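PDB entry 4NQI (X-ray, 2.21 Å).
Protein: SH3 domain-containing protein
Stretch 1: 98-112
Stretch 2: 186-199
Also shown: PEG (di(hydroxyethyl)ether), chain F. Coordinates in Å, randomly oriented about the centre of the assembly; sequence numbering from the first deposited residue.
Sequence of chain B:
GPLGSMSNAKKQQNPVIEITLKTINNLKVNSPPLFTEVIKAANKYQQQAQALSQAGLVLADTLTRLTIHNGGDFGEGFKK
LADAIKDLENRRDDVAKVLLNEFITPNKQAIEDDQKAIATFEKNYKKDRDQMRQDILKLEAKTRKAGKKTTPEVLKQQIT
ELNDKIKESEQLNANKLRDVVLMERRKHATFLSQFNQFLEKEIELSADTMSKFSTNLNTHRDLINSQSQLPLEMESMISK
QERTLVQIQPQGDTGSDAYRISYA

Stretch 1 98-112: VLLNEFITPNKQAIE
Stretch 2, residues 186-199: RKHATFLSQFNQFL

Both stretches are helical throughout and belong to longer helices of one chain. They run nearly antiparallel, with 164° between their N-to-C directions and axes 7.7 Å apart at closest approach. The register is set by CA pairs: Leu99 to Phe198 at 5.1 Å, Phe103 to Gln194 at 5.1 Å, and Asn107 to Phe191 at 6.8 Å. Helix 98-112 has a wider pi-type turn at 99-104, where Ile104 N bonds Leu99 O at 2.9 Å. It kinks at Pro106, whose nitrogen has no hydrogen to give to the turn before. Helix 186-199 has no such break. The contact buries 652 Å², both sides summed.

Gln194 covers the most surface. Its CA-to-CB bond points toward the other helix, with chi1 m and chi2 t. The extended chain passes Glu102 (Glu102 O to Gln194 CB, 3.5 Å) and places its amide beside Pro106 (Pro106 CB to Gln194 NE2, 3.8 Å). Asn107 ND2 donates to Gln194 OE1 at 2.7 Å, the one direct hydrogen bond between the stretches. Asn107 has chi1 t and chi2 -107°. An amide suits the buried Asn107 because it can donate and accept: Asn107 ND2 also donates to PEG O1 at 3.1 Å, and Asn107 OD1 accepts from a water oxygen at 3.1 Å. That water accepts from Lys187 NZ at 2.9 Å. PEG O1 donates to Lys187 O at 2.6 Å. The PEG probably comes from the crystallisation liquor.

Phe103 is next in area and is buried. Its CA-to-CB bond points sideways; chi1 is t and chi2 65°. The edge of the Phe195 ring meets one face of Phe103, with centroids 5.1 Å apart and planes at 85°; Phe103 CZ lies 3.9 Å from Phe195 CD1. Phe191 packs at the edge of Phe103, with Phe103 CZ to Phe191 CE1 at 3.5 Å. This ring pair is oblique, with planes at 75°. Phe191 and Phe195 both have chi1 t, with chi2 82° and 83°. Flat apolar rings fill this space without needing polar partners.

Leu99 extends the apolar packing. With chi1 t and chi2 p, it lies over one face of the Phe198 ring (chi1 t, chi2 66°). Leu99 CD1 is 3.7 Å from Phe198 CG and makes an off-centre CH-pi contact. Nearby, Val98 (chi1 t) places CG1 3.5 Å from Gln197 O. Glu102 CB meets Gln197 CB at 3.6 Å, so aliphatic carbon makes this contact while the Glu102 carboxylate remains free of hydrogen bonds to the other stretch.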

# COMPACT_ATOMS: atom_id res chain seq x y z
N VAL B 98 -11.90 -5.34 -2.25
CA VAL B 98 -11.69 -6.78 -2.43
C VAL B 98 -11.53 -7.49 -1.09
O VAL B 98 -12.14 -8.53 -0.86
CB VAL B 98 -10.46 -7.06 -3.33
CG1 VAL B 98 -10.05 -8.53 -3.24
CG2 VAL B 98 -10.75 -6.68 -4.77
N LEU B 99 -10.72 -6.91 -0.21
CA LEU B 99 -10.54 -7.43 1.14
C LEU B 99 -11.87 -7.50 1.88
O LEU B 99 -12.13 -8.44 2.65
CB LEU B 99 -9.55 -6.57 1.93
CG LEU B 99 -9.25 -7.01 3.36
CD1 LEU B 99 -8.58 -8.38 3.38
CD2 LEU B 99 -8.38 -5.99 4.09
N LEU B 100 -12.73 -6.51 1.64
CA LEU B 100 -14.05 -6.46 2.28
C LEU B 100 -15.02 -7.46 1.65
O LEU B 100 -15.72 -8.18 2.36
CB LEU B 100 -14.63 -5.04 2.19
CG LEU B 100 -16.02 -4.86 2.80
CD1 LEU B 100 -15.98 -5.03 4.31
CD2 LEU B 100 -16.64 -3.51 2.43
N ASN B 101 -15.07 -7.48 0.32
CA ASN B 101 -16.04 -8.30 -0.40
C ASN B 101 -15.64 -9.76 -0.56
O ASN B 101 -16.50 -10.64 -0.58
CB ASN B 101 -16.32 -7.70 -1.79
CG ASN B 101 -16.93 -6.31 -1.72
OD1 ASN B 101 -17.72 -6.01 -0.82
ND2 ASN B 101 -16.58 -5.46 -2.68
N GLU B 102 -14.34 -10.02 -0.67
CA GLU B 102 -13.84 -11.36 -0.97
C GLU B 102 -13.33 -12.11 0.26
O GLU B 102 -13.21 -13.34 0.23
CB GLU B 102 -12.75 -11.31 -2.04
CG GLU B 102 -13.13 -10.57 -3.31
CD GLU B 102 -13.97 -11.41 -4.25
OE1 GLU B 102 -14.25 -12.58 -3.92
OE2 GLU B 102 -14.35 -10.90 -5.33
N PHE B 103 -13.01 -11.38 1.33
CA PHE B 103 -12.57 -12.02 2.58
C PHE B 103 -13.48 -11.76 3.78
O PHE B 103 -14.08 -12.69 4.32
CB PHE B 103 -11.13 -11.62 2.93
CG PHE B 103 -10.70 -12.11 4.29
CD1 PHE B 103 -10.57 -13.47 4.54
CD2 PHE B 103 -10.42 -11.22 5.31
CE1 PHE B 103 -10.18 -13.93 5.79
CE2 PHE B 103 -10.02 -11.67 6.56
CZ PHE B 103 -9.90 -13.03 6.79
N ILE B 104 -13.55 -10.50 4.20
CA ILE B 104 -14.24 -10.11 5.44
C ILE B 104 -15.68 -10.63 5.54
O ILE B 104 -16.01 -11.37 6.46
CB ILE B 104 -14.20 -8.58 5.64
CG1 ILE B 104 -12.78 -8.13 5.97
CG2 ILE B 104 -15.17 -8.16 6.74
CD1 ILE B 104 -12.56 -6.64 5.83
N THR B 105 -16.53 -10.23 4.59
CA THR B 105 -17.93 -10.67 4.58
C THR B 105 -18.11 -12.19 4.36
O THR B 105 -18.88 -12.82 5.08
CB THR B 105 -18.79 -9.85 3.59
OG1 THR B 105 -18.54 -8.45 3.76
CG2 THR B 105 -20.27 -10.12 3.80
N PRO B 106 -17.41 -12.77 3.36
CA PRO B 106 -17.59 -14.22 3.17
C PRO B 106 -17.05 -15.09 4.31
O PRO B 106 -17.61 -16.16 4.55
CB PRO B 106 -16.82 -14.51 1.88
CG PRO B 106 -16.76 -13.20 1.18
CD PRO B 106 -16.63 -12.18 2.26
N ASN B 107 -15.98 -14.67 4.98
CA ASN B 107 -15.43 -15.48 6.07
C ASN B 107 -16.20 -15.29 7.37
O ASN B 107 -16.26 -16.20 8.21
CB ASN B 107 -13.94 -15.20 6.28
CG ASN B 107 -13.21 -16.37 6.92
OD1 ASN B 107 -12.83 -16.31 8.09
ND2 ASN B 107 -13.01 -17.44 6.15
N LYS B 108 -16.79 -14.11 7.54
CA LYS B 108 -17.68 -13.84 8.67
C LYS B 108 -18.85 -14.82 8.64
O LYS B 108 -19.21 -15.42 9.66
CB LYS B 108 -18.18 -12.40 8.61
CG LYS B 108 -18.92 -11.92 9.84
CD LYS B 108 -18.81 -10.40 9.99
CE LYS B 108 -19.28 -9.68 8.74
NZ LYS B 108 -19.02 -8.21 8.83
N GLN B 109 -19.42 -15.00 7.45
CA GLN B 109 -20.50 -15.96 7.24
C GLN B 109 -20.03 -17.39 7.47
O GLN B 109 -20.74 -18.21 8.06
CB GLN B 109 -21.05 -15.81 5.82
CG GLN B 109 -22.17 -16.78 5.49
CD GLN B 109 -23.43 -16.50 6.28
OE1 GLN B 109 -24.12 -17.42 6.73
NE2 GLN B 109 -23.74 -15.22 6.46
N ALA B 110 -18.82 -17.68 7.00
CA ALA B 110 -18.24 -19.01 7.10
C ALA B 110 -17.97 -19.42 8.56
O ALA B 110 -18.14 -20.58 8.92
CB ALA B 110 -16.97 -19.10 6.27
N ILE B 111 -17.54 -18.45 9.37
CA ILE B 111 -17.28 -18.67 10.79
C ILE B 111 -18.55 -19.17 11.50
O ILE B 111 -18.49 -20.09 12.32
CB ILE B 111 -16.76 -17.39 11.49
CG1 ILE B 111 -15.31 -17.11 11.09
CG2 ILE B 111 -16.84 -17.51 13.00
CD1 ILE B 111 -14.74 -15.81 11.66
N GLU B 112 -19.69 -18.58 11.16
CA GLU B 112 -20.96 -18.95 11.76
C GLU B 112 -21.51 -20.27 11.20
O GLU B 112 -22.03 -21.10 11.95
CB GLU B 112 -21.98 -17.82 11.61
N ARG B 186 -10.38 -28.10 5.96
CA ARG B 186 -11.24 -27.46 4.97
C ARG B 186 -11.63 -26.05 5.42
O ARG B 186 -11.84 -25.16 4.59
CB ARG B 186 -12.48 -28.31 4.69
CG ARG B 186 -12.19 -29.56 3.87
N LYS B 187 -11.73 -25.85 6.73
CA LYS B 187 -11.98 -24.52 7.28
C LYS B 187 -10.78 -23.60 7.04
O LYS B 187 -10.94 -22.45 6.62
CB LYS B 187 -12.29 -24.57 8.78
CG LYS B 187 -12.47 -23.18 9.40
CD LYS B 187 -12.69 -23.23 10.91
CE LYS B 187 -12.90 -21.83 11.47
NZ LYS B 187 -14.05 -21.13 10.83
N HIS B 188 -9.59 -24.11 7.31
CA HIS B 188 -8.37 -23.33 7.18
C HIS B 188 -8.05 -23.02 5.71
O HIS B 188 -7.60 -21.91 5.39
CB HIS B 188 -7.20 -24.06 7.83
CG HIS B 188 -7.29 -24.14 9.32
ND1 HIS B 188 -6.62 -25.09 10.06
CD2 HIS B 188 -7.97 -23.39 10.22
CE1 HIS B 188 -6.88 -24.92 11.34
NE2 HIS B 188 -7.70 -23.90 11.47
N ALA B 189 -8.27 -23.99 4.83
CA ALA B 189 -8.02 -23.81 3.40
C ALA B 189 -8.94 -22.74 2.80
O ALA B 189 -8.50 -21.94 1.97
CB ALA B 189 -8.18 -25.12 2.66
N THR B 190 -10.20 -22.74 3.22
CA THR B 190 -11.16 -21.73 2.78
C THR B 190 -10.74 -20.34 3.27
O THR B 190 -10.88 -19.35 2.56
CB THR B 190 -12.58 -22.05 3.29
OG1 THR B 190 -13.06 -23.23 2.66
CG2 THR B 190 -13.53 -20.90 3.00
N PHE B 191 -10.21 -20.28 4.49
CA PHE B 191 -9.71 -19.04 5.07
C PHE B 191 -8.59 -18.45 4.21
O PHE B 191 -8.63 -17.28 3.85
CB PHE B 191 -9.20 -19.28 6.50
CG PHE B 191 -8.51 -18.09 7.12
CD1 PHE B 191 -9.25 -17.07 7.69
CD2 PHE B 191 -7.13 -18.01 7.14
CE1 PHE B 191 -8.61 -15.97 8.26
CE2 PHE B 191 -6.49 -16.92 7.71
CZ PHE B 191 -7.24 -15.90 8.27
N LEU B 192 -7.60 -19.28 3.89
CA LEU B 192 -6.48 -18.85 3.06
C LEU B 192 -6.93 -18.54 1.63
O LEU B 192 -6.49 -17.55 1.04
CB LEU B 192 -5.38 -19.92 3.05
CG LEU B 192 -4.61 -20.12 4.35
CD1 LEU B 192 -3.62 -21.28 4.24
CD2 LEU B 192 -3.88 -18.84 4.74
N SER B 193 -7.81 -19.38 1.09
CA SER B 193 -8.32 -19.20 -0.27
C SER B 193 -9.02 -17.85 -0.44
O SER B 193 -8.94 -17.22 -1.50
CB SER B 193 -9.28 -20.34 -0.63
OG SER B 193 -9.71 -20.24 -1.97
N GLN B 194 -9.72 -17.42 0.61
CA GLN B 194 -10.40 -16.13 0.59
C GLN B 194 -9.42 -14.98 0.79
O GLN B 194 -9.51 -13.96 0.11
CB GLN B 194 -11.51 -16.10 1.64
CG GLN B 194 -12.72 -16.97 1.29
CD GLN B 194 -13.68 -17.16 2.45
OE1 GLN B 194 -13.38 -16.81 3.59
NE2 GLN B 194 -14.84 -17.74 2.16
N PHE B 195 -8.47 -15.15 1.70
CA PHE B 195 -7.45 -14.13 1.95
C PHE B 195 -6.58 -13.91 0.70
O PHE B 195 -6.11 -12.79 0.46
CB PHE B 195 -6.58 -14.49 3.15
CG PHE B 195 -5.94 -13.31 3.83
CD1 PHE B 195 -6.65 -12.56 4.76
CD2 PHE B 195 -4.64 -12.93 3.52
CE1 PHE B 195 -6.07 -11.46 5.38
CE2 PHE B 195 -4.06 -11.83 4.14
CZ PHE B 195 -4.78 -11.10 5.07
N ASN B 196 -6.39 -14.97 -0.08
CA ASN B 196 -5.61 -14.90 -1.32
C ASN B 196 -6.10 -13.85 -2.32
O ASN B 196 -5.32 -13.31 -3.10
CB ASN B 196 -5.56 -16.27 -2.00
CG ASN B 196 -4.61 -17.23 -1.31
OD1 ASN B 196 -3.81 -16.85 -0.46
ND2 ASN B 196 -4.70 -18.50 -1.70
N GLN B 197 -7.40 -13.58 -2.31
CA GLN B 197 -7.98 -12.59 -3.22
C GLN B 197 -7.40 -11.20 -2.95
O GLN B 197 -7.15 -10.43 -3.88
CB GLN B 197 -9.50 -12.55 -3.08
CG GLN B 197 -10.17 -13.92 -3.22
CD GLN B 197 -9.86 -14.58 -4.55
OE1 GLN B 197 -9.92 -13.94 -5.60
NE2 GLN B 197 -9.51 -15.86 -4.51
N PHE B 198 -7.18 -10.89 -1.68
CA PHE B 198 -6.58 -9.62 -1.28
C PHE B 198 -5.10 -9.58 -1.64
O PHE B 198 -4.61 -8.57 -2.14
CB PHE B 198 -6.78 -9.40 0.23
CG PHE B 198 -5.88 -8.35 0.81
CD1 PHE B 198 -6.01 -7.02 0.44
CD2 PHE B 198 -4.91 -8.69 1.75
CE1 PHE B 198 -5.18 -6.05 0.99
CE2 PHE B 198 -4.08 -7.73 2.29
CZ PHE B 198 -4.22 -6.41 1.91
N LEU B 199 -4.41 -10.69 -1.40
CA LEU B 199 -2.98 -10.80 -1.70
C LEU B 199 -2.68 -10.60 -3.19
O LEU B 199 -1.78 -9.83 -3.55
CB LEU B 199 -2.43 -12.15 -1.23
CG LEU B 199 -2.50 -12.38 0.28
CD1 LEU B 199 -2.01 -13.77 0.66
CD2 LEU B 199 -1.69 -11.32 1.01
C1 PEG F . -13.96 -20.90 6.97
O1 PEG F . -12.65 -20.49 6.82
C2 PEG F . -14.39 -22.14 6.25
O2 PEG F . -15.73 -22.32 5.97
C3 PEG F . -16.10 -23.27 5.05
C4 PEG F . -15.60 -24.66 5.25
O4 PEG F . -15.70 -25.19 6.52
O HOH W 1 -12.54 -19.19 9.26